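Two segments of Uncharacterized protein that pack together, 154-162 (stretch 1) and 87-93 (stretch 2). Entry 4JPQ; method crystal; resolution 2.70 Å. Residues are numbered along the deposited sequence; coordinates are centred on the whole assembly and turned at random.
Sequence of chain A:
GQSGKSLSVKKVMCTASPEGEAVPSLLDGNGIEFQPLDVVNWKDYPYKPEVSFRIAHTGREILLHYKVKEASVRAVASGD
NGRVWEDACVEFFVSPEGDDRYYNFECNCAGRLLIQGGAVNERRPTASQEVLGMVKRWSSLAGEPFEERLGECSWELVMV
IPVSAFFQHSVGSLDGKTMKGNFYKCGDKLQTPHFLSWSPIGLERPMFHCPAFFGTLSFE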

# COMPACT_ATOMS: atom_id res chain seq x y z
N SER A 154 -10.00 -14.52 -4.66
CA SER A 154 -9.07 -13.68 -5.42
C SER A 154 -9.62 -12.25 -5.49
O SER A 154 -10.75 -12.05 -5.90
CB SER A 154 -8.85 -14.21 -6.84
OG SER A 154 -8.15 -15.44 -6.81
N TRP A 155 -8.84 -11.27 -5.04
CA TRP A 155 -9.25 -9.86 -5.11
C TRP A 155 -8.11 -8.97 -5.54
O TRP A 155 -6.96 -9.38 -5.50
CB TRP A 155 -9.86 -9.36 -3.81
CG TRP A 155 -9.00 -9.47 -2.59
CD1 TRP A 155 -8.79 -10.59 -1.84
CD2 TRP A 155 -8.33 -8.40 -1.92
NE1 TRP A 155 -7.99 -10.29 -0.76
CE2 TRP A 155 -7.68 -8.95 -0.79
CE3 TRP A 155 -8.19 -7.03 -2.16
CZ2 TRP A 155 -6.92 -8.19 0.08
CZ3 TRP A 155 -7.41 -6.26 -1.28
CH2 TRP A 155 -6.79 -6.85 -0.18
N GLU A 156 -8.48 -7.78 -6.00
CA GLU A 156 -7.54 -6.77 -6.46
C GLU A 156 -7.93 -5.41 -5.89
O GLU A 156 -9.10 -5.17 -5.60
CB GLU A 156 -7.53 -6.69 -7.99
CG GLU A 156 -7.32 -8.03 -8.67
CD GLU A 156 -7.12 -7.95 -10.18
OE1 GLU A 156 -6.99 -6.83 -10.73
OE2 GLU A 156 -7.07 -9.02 -10.83
N LEU A 157 -6.94 -4.54 -5.75
CA LEU A 157 -7.12 -3.22 -5.17
C LEU A 157 -6.16 -2.22 -5.77
O LEU A 157 -5.01 -2.56 -6.03
CB LEU A 157 -6.93 -3.29 -3.65
CG LEU A 157 -7.11 -1.99 -2.85
CD1 LEU A 157 -7.79 -2.26 -1.52
CD2 LEU A 157 -5.81 -1.21 -2.64
N VAL A 158 -6.64 -0.97 -5.91
CA VAL A 158 -5.91 0.12 -6.51
C VAL A 158 -5.97 1.36 -5.65
O VAL A 158 -7.01 1.65 -5.06
CB VAL A 158 -6.50 0.46 -7.89
CG1 VAL A 158 -6.01 1.81 -8.44
CG2 VAL A 158 -6.18 -0.65 -8.87
N MSE A 159 -4.85 2.07 -5.61
CA MSE A 159 -4.73 3.35 -4.92
C MSE A 159 -4.07 4.30 -5.88
O MSE A 159 -3.05 3.97 -6.49
CB MSE A 159 -3.84 3.25 -3.67
CG MSE A 159 -4.54 2.53 -2.53
SE MSE A 159 -3.49 2.75 -0.88
CE MSE A 159 -2.56 1.02 -0.73
N VAL A 160 -4.66 5.48 -6.04
CA VAL A 160 -4.10 6.58 -6.84
C VAL A 160 -3.76 7.66 -5.80
O VAL A 160 -4.66 8.31 -5.26
CB VAL A 160 -5.11 7.09 -7.88
CG1 VAL A 160 -4.50 8.21 -8.72
CG2 VAL A 160 -5.57 5.95 -8.76
N ILE A 161 -2.48 7.80 -5.49
CA ILE A 161 -2.01 8.70 -4.43
C ILE A 161 -1.45 10.00 -5.03
O ILE A 161 -0.34 9.99 -5.57
CB ILE A 161 -0.94 8.00 -3.56
CG1 ILE A 161 -1.53 6.74 -2.91
CG2 ILE A 161 -0.39 8.94 -2.49
CD1 ILE A 161 -0.49 5.82 -2.29
N PRO A 162 -2.22 11.12 -4.97
CA PRO A 162 -1.65 12.36 -5.49
C PRO A 162 -0.50 12.86 -4.63
O PRO A 162 -0.48 12.63 -3.42
CB PRO A 162 -2.83 13.36 -5.42
CG PRO A 162 -4.03 12.50 -5.32
CD PRO A 162 -3.57 11.36 -4.45
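Stretch 2 87-93: DACVEFF

Val 90 occupies the middle of a contact whose side-chain pairs are all apolar, its CG2 lying 3.7 Å from CD2 of Leu 157 and its CG1 3.8 Å from CH2 of Trp 155. The CA atoms of Leu 157 and Val 90 are 8.3 Å apart, a spacing that leaves room for side chains between the backbones and puts the two strands face to face rather than edge to edge; accordingly, no hydrogen bond joins them. Strand 89-93 runs in the same general direction as strand 154-162, with a crossing angle of -32° and a closest axial approach of 9.3 Å. Both strands are extended, so alternate residues, Trp 155, Leu 157, Met 159 and Ile 161 on one and Val 90 and Phe 92 on the other, face the contact; Ala 88, just before the second strand, also points toward stretch 1.

Toward the C-terminal end, CD1 of Ile 161 approaches CD2 of Phe 92 obliquely at 3.6 Å, while CE of selenomethionine Met 159 reaches CB of the same phenylalanine at 4.3 Å. At the other end, the Trp 155 ring, chi1 in the p rotamer, touches both Ala 88 and Val 90; its CZ2 lies 4.2 Å from CB of Ala 88. At the polar edge, Trp 155 NE1 and both carboxylate oxygens of Asp 87 are hydrogen-bonded elsewhere in the structure, and Cys 89 and Glu 91 point away from stretch 1.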

# COMPACT_ATOMS: atom_id res chain seq x y z
N ASP A 87 -8.68 -6.24 9.22
CA ASP A 87 -9.37 -6.76 8.04
C ASP A 87 -8.29 -7.24 7.05
O ASP A 87 -7.10 -7.05 7.30
CB ASP A 87 -10.21 -5.63 7.40
CG ASP A 87 -11.30 -5.11 8.32
OD1 ASP A 87 -11.96 -5.93 8.99
OD2 ASP A 87 -11.56 -3.89 8.33
N ALA A 88 -8.71 -7.90 5.96
CA ALA A 88 -7.78 -8.31 4.87
C ALA A 88 -7.31 -6.99 4.30
O ALA A 88 -8.11 -6.22 3.76
CB ALA A 88 -8.48 -9.14 3.81
N CYS A 89 -6.01 -6.74 4.42
CA CYS A 89 -5.45 -5.43 4.15
C CYS A 89 -4.12 -5.44 3.43
O CYS A 89 -3.25 -6.24 3.77
CB CYS A 89 -5.28 -4.77 5.52
SG CYS A 89 -4.58 -3.12 5.59
N VAL A 90 -3.98 -4.52 2.47
CA VAL A 90 -2.72 -4.28 1.74
C VAL A 90 -2.26 -2.88 2.15
O VAL A 90 -3.10 -1.99 2.42
CB VAL A 90 -2.82 -4.38 0.22
CG1 VAL A 90 -3.10 -5.83 -0.17
CG2 VAL A 90 -3.86 -3.43 -0.38
N GLU A 91 -0.94 -2.70 2.22
CA GLU A 91 -0.34 -1.47 2.73
C GLU A 91 0.83 -0.98 1.89
O GLU A 91 1.52 -1.78 1.24
CB GLU A 91 0.12 -1.70 4.18
CG GLU A 91 -0.92 -2.31 5.13
CD GLU A 91 -0.46 -2.51 6.56
OE1 GLU A 91 0.72 -2.27 6.87
OE2 GLU A 91 -1.28 -2.94 7.40
N PHE A 92 1.03 0.34 1.91
CA PHE A 92 2.13 1.04 1.24
C PHE A 92 2.69 2.06 2.23
O PHE A 92 1.96 2.94 2.67
CB PHE A 92 1.64 1.75 -0.02
CG PHE A 92 2.67 2.63 -0.70
CD1 PHE A 92 3.94 2.13 -1.02
CD2 PHE A 92 2.37 3.94 -1.08
CE1 PHE A 92 4.88 2.92 -1.67
CE2 PHE A 92 3.30 4.73 -1.74
CZ PHE A 92 4.56 4.22 -2.04
N PHE A 93 3.96 1.92 2.58
CA PHE A 93 4.66 2.82 3.51
C PHE A 93 5.73 3.52 2.68
O PHE A 93 6.41 2.86 1.90
CB PHE A 93 5.34 2.05 4.65
CG PHE A 93 4.42 1.63 5.78
CD1 PHE A 93 3.21 0.96 5.54
CD2 PHE A 93 4.82 1.81 7.10
CE1 PHE A 93 2.40 0.55 6.60
CE2 PHE A 93 4.02 1.39 8.16
CZ PHE A 93 2.80 0.77 7.91